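Local coordinates for protein mucin-like protocadherin (Homo sapiens, PDB 6OAE) that probably joins adjacent microvilli of epithelial cells through calcium-dependent adhesion to a partner cadherin, using extracellular cadherin repeats of which this chain holds the first two, at residues 22-27 and 53-58; 148-153 and 170-175. All blocks are in the same frame, centred on the assembly; numbering follows the deposited sequence.

Contact 1: residues 22-27 and 53-58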
loop_
_atom_site.group_PDB
_atom_site.type_symbol
_atom_site.label_atom_id
_atom_site.label_comp_id
_atom_site.label_asym_id
_atom_site.label_seq_id
_atom_site.Cartn_x
_atom_site.Cartn_y
_atom_site.Cartn_z
ATOM N N THR A 22 -8.509 -22.280 -3.292
ATOM C CA THR A 22 -9.646 -23.104 -3.771
ATOM C C THR A 22 -9.877 -24.287 -2.832
ATOM O O THR A 22 -11.031 -24.726 -2.670
ATOM C CB THR A 22 -9.372 -23.540 -5.218
ATOM O OG1 THR A 22 -9.467 -22.337 -6.004
ATOM C CG2 THR A 22 -10.345 -24.582 -5.690
ATOM N N GLU A 23 -8.808 -24.820 -2.279
ATOM C CA GLU A 23 -8.831 -25.969 -1.357
ATOM C C GLU A 23 -9.489 -25.532 -0.050
ATOM O O GLU A 23 -9.519 -24.341 0.272
ATOM C CB GLU A 23 -7.410 -26.475 -1.127
ATOM C CG GLU A 23 -6.509 -25.461 -0.432
ATOM C CD GLU A 23 -5.043 -25.847 -0.432
ATOM O OE1 GLU A 23 -4.764 -27.047 -0.613
ATOM O OE2 GLU A 23 -4.173 -24.951 -0.231
ATOM N N PRO A 24 -10.014 -26.483 0.743
ATOM C CA PRO A 24 -10.601 -26.150 2.041
ATOM C C PRO A 24 -9.605 -25.514 3.018
ATOM O O PRO A 24 -8.435 -25.863 2.996
ATOM C CB PRO A 24 -11.114 -27.494 2.593
ATOM C CG PRO A 24 -10.574 -28.574 1.686
ATOM C CD PRO A 24 -10.086 -27.914 0.425
ATOM N N LEU A 25 -10.082 -24.585 3.853
ATOM C CA LEU A 25 -9.301 -24.044 5.002
ATOM C C LEU A 25 -9.294 -25.076 6.107
ATOM O O LEU A 25 -8.252 -25.255 6.760
ATOM C CB LEU A 25 -9.941 -22.761 5.549
ATOM C CG LEU A 25 -9.958 -21.568 4.614
ATOM C CD1 LEU A 25 -10.752 -20.421 5.241
ATOM C CD2 LEU A 25 -8.538 -21.141 4.267
ATOM N N VAL A 26 -10.425 -25.721 6.342
ATOM C CA VAL A 26 -10.525 -26.626 7.511
ATOM C C VAL A 26 -11.730 -27.556 7.380
ATOM O O VAL A 26 -12.763 -27.149 6.836
ATOM C CB VAL A 26 -10.548 -25.792 8.811
ATOM C CG1 VAL A 26 -11.870 -25.077 9.036
ATOM C CG2 VAL A 26 -10.175 -26.627 10.020
ATOM N N ASP A 27 -11.561 -28.764 7.892
ATOM C CA ASP A 27 -12.644 -29.755 8.098
ATOM C C ASP A 27 -13.382 -29.366 9.387
ATOM O O ASP A 27 -12.729 -29.052 10.403
ATOM C CB ASP A 27 -12.074 -31.169 8.091
ATOM C CG ASP A 27 -11.546 -31.625 6.730
ATOM O OD1 ASP A 27 -11.401 -30.783 5.806
ATOM O OD2 ASP A 27 -11.286 -32.818 6.592
ATOM N N GLN A 53 -16.787 -28.691 5.208
ATOM C CA GLN A 53 -15.471 -28.019 5.050
ATOM C C GLN A 53 -15.742 -26.540 4.835
ATOM O O GLN A 53 -16.755 -26.217 4.175
ATOM C CB GLN A 53 -14.683 -28.613 3.883
ATOM C CG GLN A 53 -14.331 -30.088 4.060
ATOM C CD GLN A 53 -13.532 -30.626 2.896
ATOM O OE1 GLN A 53 -13.942 -30.541 1.755
ATOM N NE2 GLN A 53 -12.381 -31.192 3.175
ATOM N N LEU A 54 -14.874 -25.681 5.374
ATOM C CA LEU A 54 -14.948 -24.224 5.200
ATOM C C LEU A 54 -14.019 -23.845 4.052
ATOM O O LEU A 54 -12.837 -24.244 4.067
ATOM C CB LEU A 54 -14.542 -23.497 6.473
ATOM C CG LEU A 54 -14.598 -21.973 6.404
ATOM C CD1 LEU A 54 -16.012 -21.483 6.198
ATOM C CD2 LEU A 54 -13.977 -21.363 7.651
ATOM N N PHE A 55 -14.554 -23.102 3.112
ATOM C CA PHE A 55 -13.822 -22.589 1.937
ATOM C C PHE A 55 -13.883 -21.066 1.905
ATOM O O PHE A 55 -14.875 -20.497 2.412
ATOM C CB PHE A 55 -14.457 -23.121 0.655
ATOM C CG PHE A 55 -14.366 -24.601 0.429
ATOM C CD1 PHE A 55 -15.364 -25.458 0.884
ATOM C CD2 PHE A 55 -13.312 -25.137 -0.303
ATOM C CE1 PHE A 55 -15.283 -26.821 0.651
ATOM C CE2 PHE A 55 -13.232 -26.507 -0.529
ATOM C CZ PHE A 55 -14.223 -27.343 -0.065
ATOM N N LEU A 56 -12.847 -20.459 1.319
ATOM C CA LEU A 56 -12.821 -19.059 0.829
ATOM C C LEU A 56 -13.338 -19.081 -0.602
ATOM O O LEU A 56 -12.793 -19.886 -1.359
ATOM C CB LEU A 56 -11.379 -18.532 0.815
ATOM C CG LEU A 56 -10.907 -17.688 1.981
ATOM C CD1 LEU A 56 -9.457 -17.291 1.770
ATOM C CD2 LEU A 56 -11.776 -16.451 2.151
ATOM N N ASN A 57 -14.318 -18.243 -0.977
ATOM C CA ASN A 57 -14.849 -18.190 -2.371
ATOM C C ASN A 57 -14.146 -17.090 -3.166
ATOM O O ASN A 57 -14.332 -17.059 -4.404
ATOM C CB ASN A 57 -16.353 -17.916 -2.440
ATOM C CG ASN A 57 -17.172 -19.101 -2.030
ATOM O OD1 ASN A 57 -16.693 -20.237 -2.074
ATOM N ND2 ASN A 57 -18.404 -18.852 -1.638
ATOM N N VAL A 58 -13.380 -16.242 -2.487
ATOM C CA VAL A 58 -12.849 -14.970 -3.056
ATOM C C VAL A 58 -11.347 -14.824 -2.790
ATOM O O VAL A 58 -10.789 -15.473 -1.863
ATOM C CB VAL A 58 -13.645 -13.784 -2.497
ATOM C CG1 VAL A 58 -15.113 -13.875 -2.892
ATOM C CG2 VAL A 58 -13.517 -13.670 -0.994
HETATM O O HOH W 1 -11.112 -22.064 0.016
#
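Gln53, Pro24 and Phe55 lie side by side on one face of a small antiparallel sheet, all three side chains pointing the same way. Pro24 sits between the other two. Pro24 CB stands over one face of the Phe55 ring, 4.3 Å from the centroid, a CH-pi contact. Pro24 CG lies 3.5 Å from Gln53 NE2. The ring edge of Phe55 is turned to the Thr22 carbonyl, with Phe55 CD2 3.3 Å from Thr22 O; Arg48 of the neighbouring strand 47-50 adds a cation-pi contact to the ring. The Gln53 chain is extended beyond CG and runs alongside Asp27. Gln53 NE2 donates to Asp27 OD1 at 2.8 Å. The oxygen lies near the amide plane, but the N-H comes from above the carboxylate plane. The two flat groups are 57° apart.

On the other face, Leu54 crosses Val26 and Leu25 obliquely. Leu54 CB is 4.0 Å from Val26 CG1, and Phe13 and Phe47 border this apolar layer. The backbones pair as well: Leu54 N donates to Val26 O (3.0 Å) and Leu25 N to Leu54 O (2.8 Å). Toward Thr22 the two chains move apart, and a water bridges Glu23 O and Leu56 N.

An alanine at Gln53 would lose the bond to Asp27 and the cover on Pro24, and would probably loosen this edge of the sheet. The contact thus joins edge strand 26-27 to strand 53-56 in the first cadherin repeat, with apolar packing inward and a polar bond, probably strengthened by the Asp27 charge, outward.

Contact 2: residues 148-153 and 170-175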
loop_
_atom_site.group_PDB
_atom_site.type_symbol
_atom_site.label_atom_id
_atom_site.label_comp_id
_atom_site.label_asym_id
_atom_site.label_seq_id
_atom_site.Cartn_x
_atom_site.Cartn_y
_atom_site.Cartn_z
ATOM N N SER A 148 21.941 20.006 -10.079
ATOM C CA SER A 148 22.099 19.456 -8.709
ATOM C C SER A 148 23.069 20.304 -7.869
ATOM O O SER A 148 23.107 20.072 -6.679
ATOM C CB SER A 148 22.514 18.017 -8.725
ATOM O OG SER A 148 23.776 17.878 -9.346
ATOM N N ASP A 149 23.828 21.236 -8.459
ATOM C CA ASP A 149 24.656 22.210 -7.696
ATOM C C ASP A 149 23.737 23.144 -6.884
ATOM O O ASP A 149 24.180 23.645 -5.858
ATOM C CB ASP A 149 25.553 23.066 -8.600
ATOM C CG ASP A 149 26.524 22.308 -9.505
ATOM O OD1 ASP A 149 26.708 21.090 -9.307
ATOM O OD2 ASP A 149 27.101 22.969 -10.416
ATOM N N TYR A 150 22.485 23.352 -7.310
ATOM C CA TYR A 150 21.603 24.394 -6.739
ATOM C C TYR A 150 20.533 23.847 -5.804
ATOM O O TYR A 150 20.163 24.590 -4.922
ATOM C CB TYR A 150 20.916 25.158 -7.859
ATOM C CG TYR A 150 21.893 25.943 -8.689
ATOM C CD1 TYR A 150 22.509 25.359 -9.782
ATOM C CD2 TYR A 150 22.226 27.253 -8.368
ATOM C CE1 TYR A 150 23.414 26.061 -10.561
ATOM C CE2 TYR A 150 23.128 27.975 -9.144
ATOM C CZ TYR A 150 23.725 27.375 -10.243
ATOM O OH TYR A 150 24.628 28.055 -11.019
ATOM N N PHE A 151 20.009 22.644 -6.056
ATOM C CA PHE A 151 18.853 22.082 -5.315
ATOM C C PHE A 151 19.098 20.629 -4.949
ATOM O O PHE A 151 19.738 19.897 -5.706
ATOM C CB PHE A 151 17.572 22.178 -6.142
ATOM C CG PHE A 151 17.162 23.573 -6.530
ATOM C CD1 PHE A 151 16.470 24.389 -5.646
ATOM C CD2 PHE A 151 17.434 24.066 -7.803
ATOM C CE1 PHE A 151 16.070 25.656 -6.022
ATOM C CE2 PHE A 151 17.037 25.343 -8.176
ATOM C CZ PHE A 151 16.360 26.134 -7.284
ATOM N N SER A 152 18.579 20.231 -3.786
ATOM C CA SER A 152 18.605 18.828 -3.302
ATOM C C SER A 152 17.358 18.563 -2.466
ATOM O O SER A 152 16.731 19.539 -2.009
ATOM C CB SER A 152 19.876 18.576 -2.523
ATOM O OG SER A 152 19.912 19.381 -1.364
ATOM N N LEU A 153 17.011 17.294 -2.293
ATOM C CA LEU A 153 15.911 16.881 -1.402
ATOM C C LEU A 153 16.443 16.915 0.016
ATOM O O LEU A 153 17.646 16.593 0.222
ATOM C CB LEU A 153 15.453 15.479 -1.772
ATOM C CG LEU A 153 14.872 15.324 -3.169
ATOM C CD1 LEU A 153 14.446 13.891 -3.370
ATOM C CD2 LEU A 153 13.692 16.267 -3.379
ATOM N N TYR A 170 21.238 35.033 -14.881
ATOM C CA TYR A 170 21.996 35.197 -16.143
ATOM C C TYR A 170 22.681 33.877 -16.488
ATOM O O TYR A 170 22.603 33.430 -17.673
ATOM C CB TYR A 170 22.930 36.412 -16.032
ATOM C CG TYR A 170 22.113 37.653 -15.821
ATOM C CD1 TYR A 170 21.469 38.256 -16.885
ATOM C CD2 TYR A 170 21.911 38.168 -14.552
ATOM C CE1 TYR A 170 20.673 39.369 -16.702
ATOM C CE2 TYR A 170 21.124 39.293 -14.350
ATOM C CZ TYR A 170 20.501 39.887 -15.431
ATOM O OH TYR A 170 19.728 40.977 -15.268
ATOM N N GLU A 171 23.324 33.275 -15.500
ATOM C CA GLU A 171 24.149 32.069 -15.694
ATOM C C GLU A 171 23.230 30.866 -15.912
ATOM O O GLU A 171 23.478 30.092 -16.857
ATOM C CB GLU A 171 25.066 31.933 -14.488
ATOM C CG GLU A 171 25.986 30.754 -14.575
ATOM C CD GLU A 171 27.012 30.696 -13.468
ATOM O OE1 GLU A 171 27.620 29.622 -13.291
ATOM O OE2 GLU A 171 27.213 31.715 -12.813
ATOM N N ARG A 172 22.190 30.713 -15.093
ATOM C CA ARG A 172 21.334 29.495 -15.159
ATOM C C ARG A 172 19.902 29.842 -14.756
ATOM O O ARG A 172 19.526 29.694 -13.597
ATOM C CB ARG A 172 21.986 28.404 -14.311
ATOM C CG ARG A 172 21.426 27.023 -14.596
ATOM C CD ARG A 172 22.237 25.940 -13.937
ATOM N NE ARG A 172 23.375 25.551 -14.755
ATOM C CZ ARG A 172 24.644 25.941 -14.592
ATOM N NH1 ARG A 172 25.561 25.492 -15.432
ATOM N NH2 ARG A 172 25.005 26.765 -13.616
ATOM N N PRO A 173 19.076 30.340 -15.696
ATOM C CA PRO A 173 17.694 30.702 -15.391
ATOM C C PRO A 173 16.734 29.510 -15.335
ATOM O O PRO A 173 15.668 29.697 -14.807
ATOM C CB PRO A 173 17.290 31.589 -16.563
ATOM C CG PRO A 173 18.099 31.012 -17.718
ATOM C CD PRO A 173 19.418 30.601 -17.104
ATOM N N ASN A 174 17.127 28.366 -15.911
ATOM C CA ASN A 174 16.293 27.127 -15.978
ATOM C C ASN A 174 17.105 25.954 -15.444
ATOM O O ASN A 174 18.273 25.788 -15.876
ATOM C CB ASN A 174 15.787 26.797 -17.391
ATOM C CG ASN A 174 15.093 25.444 -17.492
ATOM O OD1 ASN A 174 15.724 24.387 -17.362
ATOM N ND2 ASN A 174 13.794 25.460 -17.741
ATOM N N MET A 175 16.509 25.173 -14.537
ATOM C CA MET A 175 17.090 23.921 -13.987
ATOM C C MET A 175 15.979 22.870 -14.045
ATOM O O MET A 175 14.900 23.125 -13.478
ATOM C CB MET A 175 17.582 24.085 -12.547
ATOM C CG MET A 175 18.971 24.700 -12.461
ATOM S SD MET A 175 19.208 25.923 -11.167
ATOM C CE MET A 175 17.921 27.089 -11.582
#
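In the second cadherin repeat, two sheets face each other as a Greek-key beta sandwich, and this contact spans them near one end. Strand 151-155 belongs to one sheet and strand 174-182 to the other. Met175 reaches across from its strand, its chain bent at chi2 and chi3, and its side chain crosses those of Tyr150 and Phe151 at about a right angle. Met175 SD lies 3.6 Å from Tyr150 CD1 and approaches that ring obliquely, 4.1 Å from the centroid. At the edge of the Phe151 ring, Met175 SD is 3.7 Å from Phe151 CE2. Both are Met-aromatic contacts. Met175 CE also lies in the plane of the Phe151 ring, at its edge. Leu167 touches both rings, and Leu201 and Val203 of strand 194-204 close in on Phe151 and Met175 respectively.

Further out, Arg172 bends at chi3 (-85°) and crosses Tyr150 obliquely. Arg172 CD packs 3.6 Å from Tyr150 CE1. Arg172 NH2 gives a weak hydrogen bond to Tyr150 OH, 2.9 Å long but bent to 128° at the hydrogen. The hydroxyl lies at the guanidinium edge, although ring and guanidinium planes are 44° apart. Glu171 OE1 makes a long salt bridge to Arg172 NH2, at 3.9 Å.

Tyr150 therefore links two environments: its ring packs on sulfur in the buried interior, while its hydroxyl meets the Arg172 guanidinium, whose charge would probably polarise the hydroxyl, partly offset by Glu171.

Overall arrangement
The two contacts lie in successive cadherin repeats, on opposite sides of the chain's centre. Their centres are about 60 Å apart, and calcium ions are bound where the repeats join. Contact 1 holds neighbouring strands of one sheet, so two main-chain hydrogen bonds add to its side-chain contacts. Contact 2 joins the ends of strands from the two facing sheets and the loop leading into one of them, so side chains make it. Contact 1 is only partly buried: leucines and a valine pack inward, and a glutamine–aspartate bond lies on the outer face. Contact 2 is mostly buried and relies on sulfur and aromatic rings, with arginine and glutamate at its outer end.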